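Local coordinates for protein pyruvate formate-lyase 2 (Archaeoglobus fulgidus, PDB 2F3O) that is a glycyl radical enzyme of the pyruvate formate-lyase family, probably a lyase, whose own substrate and reaction remain to be established, at residues Met39-Ala44 / Glu507-Pro512; Pro72-Ile76 / Glu313-Ala317; Phe168-Leu172 / Ser203-Ile207; Ser175-Ile179 / Tyr196-Lys200. All blocks are in the same frame, centred on the assembly; numbering follows the deposited sequence.

Overall arrangement
Contacts made by neighbouring parts of a fold often share secondary structure or touch, and three of these four are linked in this way. Contacts 3 and 4 are successive levels of one antiparallel pair, helices 168-184 and 190-221; their centres lie about 10 Å apart and they meet where Leu172 CD1 lies 3.7 Å from Lys200 O. Contact 1 touches contact 4 at Ala198, whose CB is 3.6 Å from Ile40 O and 4.0 Å from Pro512 CB, but stays about 6 Å from contact 3 at the nearest atoms. Contact 2 stands apart, deep in the chain, its centre about 23 Å from that of contact 1; its Pro316 side chain is about 7 Å from a bound glycerol.

Contact 1: residues Met39-Ala44 / Glu507-Pro512; sequences MIIRQA and EVKPTP
The segment 39-44 is the first part of helix 39-53, with Gln43 N bonded to Met39 O at 2.9 Å. Against it runs 507-512, in the same sense: Glu507 and Val508 end helix 477-508, Lys509 breaks from helical geometry (phi/psi -148/66), Pro510 is extended (-74/155), and Thr511 is the N-cap residue of helix 512-516 without a capping bond from its side chain. CA atoms pair Met39 with Val508 at 6.7 Å, Ile40 with Pro510 at 5.8 Å and Ala44 with Pro512 at 6.4 Å. Two proline rings face the helix. Met39 (chi1 t) brings CG to 3.7 Å from Pro510 CD and 3.6 Å from Glu507 O; Ile40 (t, t) packs CB 3.9 Å from Pro510 CG and CG1 3.7 Å from Pro512 CG. Gln43, with chi1 and chi2 both m, donates weakly from NE2 to Pro510 O (3.3 Å), while its OE1 bonds to Tyr27. Gln43 NE2 also lies 3.2 Å from Lys509 NZ, but both are donors; the ammonium is held by Glu80 and the carbonyl of Glu267. A link between two helices can thus lie on a third chiefly through proline packing; across the two segments the contact is mostly apolar, and its one hydrogen bond is weak.

Contact 2: residues Pro72-Ile76 / Glu313-Ala317; sequences PPGAI and EIVPA
Pro72 opens the first segment with its ring against the second, CB lying 3.7 Å from Glu313 CG; the carboxylate of Glu313 turns to the backbone N of Met68. Pro73 CA makes a CH...O contact with Glu313 O at 3.5 Å. Gly74, nearly fully extended (-167/178), forms a single parallel bridge with Ile314, CA to CA 5.2 Å; Ile314 (-104/151) and Val315 (-150/142) are extended too. Gly74 N donates to Glu313 O at 2.9 Å, and Gly74 O receives a weak bond from Val315 N at 3.0 Å. Ala75 points its CB at Ala317 CB, 3.9 Å away, and its CA sits 3.3 Å from Val315 O. By Ile76 a water joins Ile76 N and Val315 O, 2.9 Å from each, in place of the next parallel bond; Ile76 CD1 (m, t) meets Ile314 CG2 at 4.0 Å. Strand 74-75 also pairs with strand 18-19. In this buried setting one good and one weak backbone bond, followed by a water bridge, serve the polar groups where the segments pair and then part.

Contact 3: residues Phe168-Leu172 / Ser203-Ile207; sequences FRWFL and SEAVI
This is antiparallel helix packing without a hydrogen bond across it, between the start of helix 168-184 and the middle of helix 190-221, which follow each other in the chain as a helical hairpin. The local axes approach to 9.0 Å and cross at -152°. Phe168 (chi1 m) lays its ring face on Val206, whose CG1 is 3.7 Å from the ring centroid and 17° off the normal, a CH-pi contact, while Ser203 CA lies at the ring edge. Ile207 (m, t) extends CD1 to 3.8 Å from Phe168 O and 4.1 Å from Leu172 CD2. At Ser203, whose small side chain points at the partner helix, the CA atoms come nearest, 5.5 Å from that of Leu172; its OG, bonded to Ala199 O within its own helix, comes 3.5 Å from Phe171 CB. Leu172 (t, p) also places CD1 3.5 Å from Glu204 OE1, but the carboxylate is paired with Lys200 and Lys48. Leu513 and Leu516 of helix 512-516 pack on Phe168, Phe171, Val206 and the side chain of Ser203. Across these two segments the helices meet by van der Waals packing and one CH-pi contact, while Arg169 and Glu204 pair with charges outside them.

Contact 4: residues Ser175-Ile179 / Tyr196-Lys200; sequences SERRI and YQAAK
Deeper into the hairpin, towards the turn that joins helices 168-184 and 190-221, the same antiparallel pair gains polar links. The local axes come to 9.1 Å and cross at -153°, with Ser175 and Tyr196 nearest, CA to CA 5.3 Å. Tyr196 (chi1 m) opens the second segment and has the largest buried area of the contact: Ile179 CG1 rests 3.8 Å from its CB, Arg178 CD lies over its ring face, 3.9 Å from the centroid in a CH-pi contact, and Arg178 NH1 donates to Tyr196 OH at 3.2 Å. That hydroxyl also bonds to Phe522 O, and Arg178 NE is paired with Glu174. Gln197 starts away from the partner helix, yet its NE2 reaches 3.6 Å from Ile179 CG2. Ala199 points at the partner helix, its CB 3.4 Å from Ser175 OG, which bonds to Phe171 O one turn earlier. Lys200, extended at chi1 and chi2 (t, t), runs beside Ile179, with CD 4.1 Å from CD1 of that residue, and ends in a salt bridge of NZ with Glu176 OE2, weak as a hydrogen bond at 3.2 Å; Glu204 is its other charged partner. Phe522 meets the Tyr196 ring edge-to-face, helix 512-516 touches Ala198 and Ala199, helix 39-53 packs on Gln197 and Ala198, and Leu131 of the second subunit reaches Gln197.

Contact 1: residues Met39-Ala44 / Glu507-Pro512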
loop_
_atom_site.group_PDB
_atom_site.type_symbol
_atom_site.label_atom_id
_atom_site.label_comp_id
_atom_site.label_asym_id
_atom_site.label_seq_id
_atom_site.Cartn_x
_atom_site.Cartn_y
_atom_site.Cartn_z
ATOM N N MET A 39 -0.569 25.473 -8.595
ATOM C CA MET A 39 -0.547 26.283 -7.370
ATOM C C MET A 39 0.767 26.249 -6.560
ATOM O O MET A 39 1.181 27.279 -6.016
ATOM C CB MET A 39 -1.745 25.939 -6.491
ATOM C CG MET A 39 -1.860 26.752 -5.197
ATOM S SD MET A 39 -1.915 28.560 -5.397
ATOM C CE MET A 39 -3.631 28.845 -5.808
ATOM N N ILE A 40 1.452 25.101 -6.521
ATOM C CA ILE A 40 2.695 24.997 -5.739
ATOM C C ILE A 40 3.814 25.753 -6.424
ATOM O O ILE A 40 4.678 26.311 -5.753
ATOM C CB ILE A 40 3.095 23.508 -5.407
ATOM C CG1 ILE A 40 4.208 23.427 -4.362
ATOM C CG2 ILE A 40 3.483 22.749 -6.639
ATOM C CD1 ILE A 40 4.515 22.031 -3.921
ATOM N N ILE A 41 3.767 25.810 -7.755
ATOM C CA ILE A 41 4.723 26.581 -8.520
ATOM C C ILE A 41 4.384 28.072 -8.341
ATOM O O ILE A 41 5.273 28.888 -8.151
ATOM C CB ILE A 41 4.732 26.121 -9.978
ATOM C CG1 ILE A 41 5.379 24.762 -10.080
ATOM C CG2 ILE A 41 5.536 27.007 -10.847
ATOM C CD1 ILE A 41 5.344 24.209 -11.475
ATOM N N ARG A 42 3.098 28.416 -8.318
ATOM C CA ARG A 42 2.678 29.793 -8.053
ATOM C C ARG A 42 3.175 30.287 -6.713
ATOM O O ARG A 42 3.648 31.415 -6.616
ATOM C CB ARG A 42 1.162 29.965 -8.142
ATOM C CG ARG A 42 0.611 29.416 -9.421
ATOM C CD ARG A 42 -0.506 30.225 -9.999
ATOM N NE ARG A 42 -1.668 30.416 -9.149
ATOM C CZ ARG A 42 -2.165 31.605 -8.834
ATOM N NH1 ARG A 42 -1.586 32.702 -9.301
ATOM N NH2 ARG A 42 -3.241 31.700 -8.057
ATOM N N GLN A 43 3.110 29.437 -5.694
ATOM C CA GLN A 43 3.581 29.802 -4.361
ATOM C C GLN A 43 5.095 29.982 -4.323
ATOM O O GLN A 43 5.613 30.860 -3.622
ATOM C CB GLN A 43 3.176 28.737 -3.355
ATOM C CG GLN A 43 1.699 28.719 -3.056
ATOM C CD GLN A 43 1.267 29.919 -2.266
ATOM O OE1 GLN A 43 0.437 30.693 -2.721
ATOM N NE2 GLN A 43 1.829 30.080 -1.068
ATOM N N ALA A 44 5.788 29.144 -5.091
ATOM C CA ALA A 44 7.241 29.202 -5.205
ATOM C C ALA A 44 7.657 30.492 -5.867
ATOM O O ALA A 44 8.541 31.198 -5.384
ATOM C CB ALA A 44 7.749 28.019 -6.012
ATOM N N GLU A 507 -4.524 22.678 -0.746
ATOM C CA GLU A 507 -4.970 23.004 -2.075
ATOM C C GLU A 507 -4.672 24.412 -2.519
ATOM O O GLU A 507 -4.353 24.610 -3.686
ATOM C CB GLU A 507 -6.455 22.735 -2.218
ATOM C CG GLU A 507 -6.786 21.271 -2.234
ATOM C CD GLU A 507 -6.180 20.555 -3.422
ATOM O OE1 GLU A 507 -6.503 20.923 -4.573
ATOM O OE2 GLU A 507 -5.395 19.606 -3.204
ATOM N N VAL A 508 -4.784 25.395 -1.626
ATOM C CA VAL A 508 -4.628 26.798 -2.061
ATOM C C VAL A 508 -3.414 27.520 -1.491
ATOM O O VAL A 508 -3.094 28.634 -1.900
ATOM C CB VAL A 508 -5.904 27.659 -1.816
ATOM C CG1 VAL A 508 -7.166 26.818 -1.918
ATOM C CG2 VAL A 508 -5.844 28.360 -0.474
ATOM N N LYS A 509 -2.734 26.873 -0.556
ATOM C CA LYS A 509 -1.567 27.440 0.096
ATOM C C LYS A 509 -0.598 26.312 0.461
ATOM O O LYS A 509 -0.380 26.008 1.650
ATOM C CB LYS A 509 -2.030 28.222 1.336
ATOM C CG LYS A 509 -0.966 28.855 2.246
ATOM C CD LYS A 509 -0.359 30.041 1.625
ATOM C CE LYS A 509 0.576 30.699 2.592
ATOM N NZ LYS A 509 1.678 31.358 1.836
ATOM N N PRO A 510 -0.023 25.652 -0.560
ATOM C CA PRO A 510 1.113 24.819 -0.178
ATOM C C PRO A 510 2.330 25.718 0.118
ATOM O O PRO A 510 2.392 26.864 -0.346
ATOM C CB PRO A 510 1.339 23.925 -1.399
ATOM C CG PRO A 510 0.788 24.705 -2.552
ATOM C CD PRO A 510 -0.289 25.614 -2.011
ATOM N N THR A 511 3.255 25.235 0.939
ATOM C CA THR A 511 4.349 26.073 1.401
ATOM C C THR A 511 5.712 25.427 1.173
ATOM O O THR A 511 6.292 24.848 2.093
ATOM C CB THR A 511 4.165 26.416 2.883
ATOM O OG1 THR A 511 4.014 25.213 3.650
ATOM C CG2 THR A 511 2.926 27.299 3.078
ATOM N N PRO A 512 6.223 25.520 -0.065
ATOM C CA PRO A 512 7.414 24.813 -0.536
ATOM C C PRO A 512 8.724 25.092 0.188
ATOM O O PRO A 512 9.515 24.176 0.348
ATOM C CB PRO A 512 7.552 25.275 -1.989
ATOM C CG PRO A 512 6.236 25.822 -2.355
ATOM C CD PRO A 512 5.615 26.339 -1.125
#

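Contact 2: residues Pro72-Ile76 / Glu313-Ala317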
loop_
_atom_site.group_PDB
_atom_site.type_symbol
_atom_site.label_atom_id
_atom_site.label_comp_id
_atom_site.label_asym_id
_atom_site.label_seq_id
_atom_site.Cartn_x
_atom_site.Cartn_y
_atom_site.Cartn_z
ATOM N N PRO A 72 11.410 48.153 10.221
ATOM C CA PRO A 72 10.935 47.307 11.318
ATOM C C PRO A 72 10.155 48.035 12.438
ATOM O O PRO A 72 9.921 49.228 12.329
ATOM C CB PRO A 72 12.216 46.622 11.797
ATOM C CG PRO A 72 13.172 46.777 10.671
ATOM C CD PRO A 72 12.873 48.131 10.157
ATOM N N PRO A 73 9.904 47.380 13.584
ATOM C CA PRO A 73 8.620 46.929 14.062
ATOM C C PRO A 73 7.479 47.046 13.072
ATOM O O PRO A 73 7.128 48.142 12.637
ATOM C CB PRO A 73 8.416 47.783 15.318
ATOM C CG PRO A 73 9.848 47.937 15.867
ATOM C CD PRO A 73 10.811 47.449 14.741
ATOM N N GLY A 74 6.905 45.895 12.732
ATOM C CA GLY A 74 5.729 45.862 11.878
ATOM C C GLY A 74 4.947 44.566 11.769
ATOM O O GLY A 74 5.312 43.543 12.360
ATOM N N ALA A 75 3.857 44.626 11.003
ATOM C CA ALA A 75 3.026 43.461 10.710
ATOM C C ALA A 75 3.132 43.068 9.239
ATOM O O ALA A 75 3.009 43.923 8.368
ATOM C CB ALA A 75 1.588 43.750 11.062
ATOM N N ILE A 76 3.360 41.784 8.962
ATOM C CA ILE A 76 3.323 41.289 7.587
ATOM C C ILE A 76 1.893 40.843 7.246
ATOM O O ILE A 76 1.229 40.222 8.064
ATOM C CB ILE A 76 4.322 40.150 7.367
ATOM C CG1 ILE A 76 5.705 40.547 7.881
ATOM C CG2 ILE A 76 4.436 39.828 5.914
ATOM C CD1 ILE A 76 6.738 39.434 7.823
ATOM N N GLU A 313 11.151 42.139 15.366
ATOM C CA GLU A 313 10.721 42.962 14.248
ATOM C C GLU A 313 9.272 42.701 13.829
ATOM O O GLU A 313 8.637 43.568 13.226
ATOM C CB GLU A 313 11.690 42.839 13.067
ATOM C CG GLU A 313 13.073 43.393 13.359
ATOM C CD GLU A 313 14.092 43.120 12.249
ATOM O OE1 GLU A 313 13.710 42.566 11.199
ATOM O OE2 GLU A 313 15.281 43.469 12.427
ATOM N N ILE A 314 8.732 41.526 14.147
ATOM C CA ILE A 314 7.321 41.284 13.848
ATOM C C ILE A 314 6.391 41.342 15.040
ATOM O O ILE A 314 6.734 41.048 16.175
ATOM C CB ILE A 314 7.008 40.003 13.001
ATOM C CG1 ILE A 314 7.358 38.722 13.749
ATOM C CG2 ILE A 314 7.686 40.047 11.668
ATOM C CD1 ILE A 314 6.724 37.492 13.137
ATOM N N VAL A 315 5.181 41.717 14.705
ATOM C CA VAL A 315 4.139 41.993 15.631
ATOM C C VAL A 315 2.968 41.597 14.726
ATOM O O VAL A 315 3.035 41.795 13.509
ATOM C CB VAL A 315 4.220 43.511 16.032
ATOM C CG1 VAL A 315 3.148 44.362 15.365
ATOM C CG2 VAL A 315 4.169 43.669 17.530
ATOM N N PRO A 316 1.932 40.961 15.279
ATOM C CA PRO A 316 0.943 40.277 14.432
ATOM C C PRO A 316 -0.074 41.208 13.769
ATOM O O PRO A 316 -0.359 42.257 14.294
ATOM C CB PRO A 316 0.254 39.349 15.417
ATOM C CG PRO A 316 0.346 40.084 16.721
ATOM C CD PRO A 316 1.623 40.845 16.709
ATOM N N ALA A 317 -0.616 40.826 12.618
ATOM C CA ALA A 317 -1.618 41.658 11.908
ATOM C C ALA A 317 -3.043 41.343 12.349
ATOM O O ALA A 317 -3.905 41.034 11.520
ATOM C CB ALA A 317 -1.505 41.494 10.379
HETATM O O HOH W 1 3.956 40.091 11.290
#

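Contact 3: residues Phe168-Leu172 / Ser203-Ile207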
loop_
_atom_site.group_PDB
_atom_site.type_symbol
_atom_site.label_atom_id
_atom_site.label_comp_id
_atom_site.label_asym_id
_atom_site.label_seq_id
_atom_site.Cartn_x
_atom_site.Cartn_y
_atom_site.Cartn_z
ATOM N N PHE A 168 21.485 25.418 0.592
ATOM C CA PHE A 168 20.451 25.495 -0.422
ATOM C C PHE A 168 20.914 25.245 -1.851
ATOM O O PHE A 168 20.099 24.991 -2.732
ATOM C CB PHE A 168 19.645 26.782 -0.283
ATOM C CG PHE A 168 18.628 26.730 0.821
ATOM C CD1 PHE A 168 18.996 26.900 2.134
ATOM C CD2 PHE A 168 17.303 26.494 0.535
ATOM C CE1 PHE A 168 18.069 26.841 3.143
ATOM C CE2 PHE A 168 16.364 26.434 1.544
ATOM C CZ PHE A 168 16.747 26.608 2.852
ATOM N N ARG A 169 22.225 25.262 -2.069
ATOM C CA ARG A 169 22.764 24.890 -3.366
ATOM C C ARG A 169 22.666 23.387 -3.549
ATOM O O ARG A 169 22.629 22.897 -4.682
ATOM C CB ARG A 169 24.217 25.321 -3.516
ATOM C CG ARG A 169 24.665 25.610 -4.981
ATOM C CD ARG A 169 26.185 25.537 -5.119
ATOM N NE ARG A 169 26.651 24.157 -5.011
ATOM C CZ ARG A 169 27.795 23.794 -4.447
ATOM N NH1 ARG A 169 28.154 22.513 -4.398
ATOM N NH2 ARG A 169 28.581 24.715 -3.929
ATOM N N TRP A 170 22.623 22.653 -2.435
ATOM C CA TRP A 170 22.427 21.214 -2.501
ATOM C C TRP A 170 21.032 20.944 -2.990
ATOM O O TRP A 170 20.838 20.117 -3.864
ATOM C CB TRP A 170 22.626 20.549 -1.144
ATOM C CG TRP A 170 22.572 19.073 -1.230
ATOM C CD1 TRP A 170 23.577 18.248 -1.623
ATOM C CD2 TRP A 170 21.449 18.230 -0.937
ATOM N NE1 TRP A 170 23.159 16.946 -1.596
ATOM C CE2 TRP A 170 21.853 16.902 -1.175
ATOM C CE3 TRP A 170 20.133 18.468 -0.511
ATOM C CZ2 TRP A 170 20.991 15.803 -0.988
ATOM C CZ3 TRP A 170 19.281 17.366 -0.313
ATOM C CH2 TRP A 170 19.717 16.060 -0.555
ATOM N N PHE A 171 20.069 21.668 -2.434
ATOM C CA PHE A 171 18.671 21.453 -2.757
ATOM C C PHE A 171 18.409 21.760 -4.215
ATOM O O PHE A 171 17.693 21.016 -4.895
ATOM C CB PHE A 171 17.752 22.285 -1.851
ATOM C CG PHE A 171 17.718 21.790 -0.436
ATOM C CD1 PHE A 171 16.900 20.743 -0.074
ATOM C CD2 PHE A 171 18.531 22.343 0.525
ATOM C CE1 PHE A 171 16.888 20.277 1.220
ATOM C CE2 PHE A 171 18.520 21.871 1.800
ATOM C CZ PHE A 171 17.699 20.839 2.148
ATOM N N LEU A 172 19.032 22.834 -4.690
ATOM C CA LEU A 172 18.838 23.285 -6.045
ATOM C C LEU A 172 19.328 22.215 -6.987
ATOM O O LEU A 172 18.604 21.821 -7.907
ATOM C CB LEU A 172 19.577 24.601 -6.266
ATOM C CG LEU A 172 19.627 25.158 -7.682
ATOM C CD1 LEU A 172 18.226 25.332 -8.185
ATOM C CD2 LEU A 172 20.361 26.476 -7.676
ATOM N N SER A 203 14.683 27.358 -3.809
ATOM C CA SER A 203 16.089 27.328 -3.435
ATOM C C SER A 203 16.852 28.501 -4.049
ATOM O O SER A 203 17.609 29.180 -3.357
ATOM C CB SER A 203 16.732 26.018 -3.875
ATOM O OG SER A 203 16.038 24.928 -3.303
ATOM N N GLU A 204 16.630 28.719 -5.346
ATOM C CA GLU A 204 17.198 29.837 -6.096
ATOM C C GLU A 204 16.897 31.175 -5.441
ATOM O O GLU A 204 17.780 31.996 -5.292
ATOM C CB GLU A 204 16.653 29.847 -7.525
ATOM C CG GLU A 204 17.356 28.902 -8.478
ATOM C CD GLU A 204 16.482 28.527 -9.671
ATOM O OE1 GLU A 204 16.860 27.598 -10.415
ATOM O OE2 GLU A 204 15.405 29.152 -9.863
ATOM N N ALA A 205 15.645 31.367 -5.049
ATOM C CA ALA A 205 15.194 32.546 -4.332
ATOM C C ALA A 205 16.031 32.836 -3.082
ATOM O O ALA A 205 16.471 33.976 -2.871
ATOM C CB ALA A 205 13.749 32.360 -3.940
ATOM N N VAL A 206 16.245 31.793 -2.273
ATOM C CA VAL A 206 16.916 31.908 -0.982
ATOM C C VAL A 206 18.404 32.189 -1.139
ATOM O O VAL A 206 18.957 33.029 -0.413
ATOM C CB VAL A 206 16.619 30.679 -0.093
ATOM C CG1 VAL A 206 17.832 30.229 0.695
ATOM C CG2 VAL A 206 15.462 31.004 0.852
ATOM N N ILE A 207 19.020 31.537 -2.135
ATOM C CA ILE A 207 20.417 31.792 -2.533
ATOM C C ILE A 207 20.600 33.252 -2.957
ATOM O O ILE A 207 21.460 33.959 -2.430
ATOM C CB ILE A 207 20.863 30.829 -3.651
ATOM C CG1 ILE A 207 20.917 29.403 -3.116
ATOM C CG2 ILE A 207 22.231 31.196 -4.192
ATOM C CD1 ILE A 207 21.143 28.382 -4.177
#

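Contact 4: residues Ser175-Ile179 / Tyr196-Lys200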
loop_
_atom_site.group_PDB
_atom_site.type_symbol
_atom_site.label_atom_id
_atom_site.label_comp_id
_atom_site.label_asym_id
_atom_site.label_seq_id
_atom_site.Cartn_x
_atom_site.Cartn_y
_atom_site.Cartn_z
ATOM N N SER A 175 17.246 18.886 -6.623
ATOM C CA SER A 175 15.972 19.089 -7.311
ATOM C C SER A 175 16.167 18.932 -8.795
ATOM O O SER A 175 15.328 18.319 -9.456
ATOM C CB SER A 175 15.374 20.468 -7.058
ATOM O OG SER A 175 15.036 20.644 -5.708
ATOM N N GLU A 176 17.280 19.465 -9.305
ATOM C CA GLU A 176 17.609 19.313 -10.720
ATOM C C GLU A 176 17.884 17.881 -11.145
ATOM O O GLU A 176 17.419 17.483 -12.210
ATOM C CB GLU A 176 18.731 20.250 -11.149
ATOM C CG GLU A 176 18.214 21.612 -11.602
ATOM C CD GLU A 176 19.241 22.735 -11.504
ATOM O OE1 GLU A 176 20.376 22.509 -11.000
ATOM O OE2 GLU A 176 18.893 23.860 -11.932
ATOM N N ARG A 177 18.597 17.102 -10.325
ATOM C CA ARG A 177 18.812 15.675 -10.646
ATOM C C ARG A 177 17.472 14.969 -10.657
ATOM O O ARG A 177 17.205 14.177 -11.558
ATOM C CB ARG A 177 19.764 14.948 -9.677
ATOM C CG ARG A 177 21.199 15.444 -9.656
ATOM C CD ARG A 177 21.978 14.871 -8.449
ATOM N NE ARG A 177 23.227 15.603 -8.155
ATOM C CZ ARG A 177 23.400 16.493 -7.160
ATOM N NH1 ARG A 177 22.415 16.794 -6.324
ATOM N NH2 ARG A 177 24.579 17.099 -6.988
ATOM N N ARG A 178 16.627 15.290 -9.677
ATOM C CA ARG A 178 15.325 14.650 -9.518
ATOM C C ARG A 178 14.301 15.054 -10.563
ATOM O O ARG A 178 13.448 14.254 -10.911
ATOM C CB ARG A 178 14.766 14.887 -8.110
ATOM C CG ARG A 178 15.553 14.131 -7.077
ATOM C CD ARG A 178 15.098 14.323 -5.657
ATOM N NE ARG A 178 16.183 13.854 -4.807
ATOM C CZ ARG A 178 16.056 13.128 -3.701
ATOM N NH1 ARG A 178 14.862 12.759 -3.239
ATOM N NH2 ARG A 178 17.151 12.776 -3.053
ATOM N N ILE A 179 14.373 16.293 -11.042
ATOM C CA ILE A 179 13.553 16.725 -12.175
ATOM C C ILE A 179 13.919 15.932 -13.440
ATOM O O ILE A 179 13.029 15.449 -14.136
ATOM C CB ILE A 179 13.645 18.251 -12.411
ATOM C CG1 ILE A 179 12.922 19.016 -11.293
ATOM C CG2 ILE A 179 13.063 18.631 -13.750
ATOM C CD1 ILE A 179 13.335 20.485 -11.170
ATOM N N TYR A 196 9.313 19.278 -6.992
ATOM C CA TYR A 196 10.707 19.569 -7.275
ATOM C C TYR A 196 10.912 20.835 -8.131
ATOM O O TYR A 196 11.898 21.580 -7.947
ATOM C CB TYR A 196 11.381 18.337 -7.860
ATOM C CG TYR A 196 11.581 17.265 -6.806
ATOM C CD1 TYR A 196 11.192 15.943 -7.029
ATOM C CD2 TYR A 196 12.127 17.586 -5.575
ATOM C CE1 TYR A 196 11.356 14.974 -6.063
ATOM C CE2 TYR A 196 12.292 16.620 -4.590
ATOM C CZ TYR A 196 11.906 15.316 -4.840
ATOM O OH TYR A 196 12.110 14.364 -3.872
ATOM N N GLN A 197 9.950 21.107 -9.013
ATOM C CA GLN A 197 9.935 22.371 -9.710
ATOM C C GLN A 197 9.836 23.529 -8.744
ATOM O O GLN A 197 10.516 24.542 -8.927
ATOM C CB GLN A 197 8.780 22.468 -10.690
ATOM C CG GLN A 197 8.868 21.577 -11.918
ATOM C CD GLN A 197 10.078 21.796 -12.806
ATOM O OE1 GLN A 197 10.843 22.770 -12.677
ATOM N NE2 GLN A 197 10.255 20.862 -13.732
ATOM N N ALA A 198 9.001 23.383 -7.719
ATOM C CA ALA A 198 8.840 24.446 -6.747
ATOM C C ALA A 198 10.095 24.565 -5.902
ATOM O O ALA A 198 10.587 25.668 -5.687
ATOM C CB ALA A 198 7.632 24.194 -5.876
ATOM N N ALA A 199 10.618 23.424 -5.460
ATOM C CA ALA A 199 11.792 23.371 -4.616
ATOM C C ALA A 199 12.964 24.103 -5.267
ATOM O O ALA A 199 13.584 24.939 -4.609
ATOM C CB ALA A 199 12.158 21.934 -4.314
ATOM N N LYS A 200 13.232 23.791 -6.547
ATOM C CA LYS A 200 14.231 24.463 -7.379
ATOM C C LYS A 200 14.136 25.983 -7.310
ATOM O O LYS A 200 15.077 26.658 -6.865
ATOM C CB LYS A 200 14.024 24.052 -8.835
ATOM C CG LYS A 200 15.004 24.682 -9.834
ATOM C CD LYS A 200 14.610 24.363 -11.240
ATOM C CE LYS A 200 14.818 25.554 -12.142
ATOM N NZ LYS A 200 16.230 25.549 -12.638
#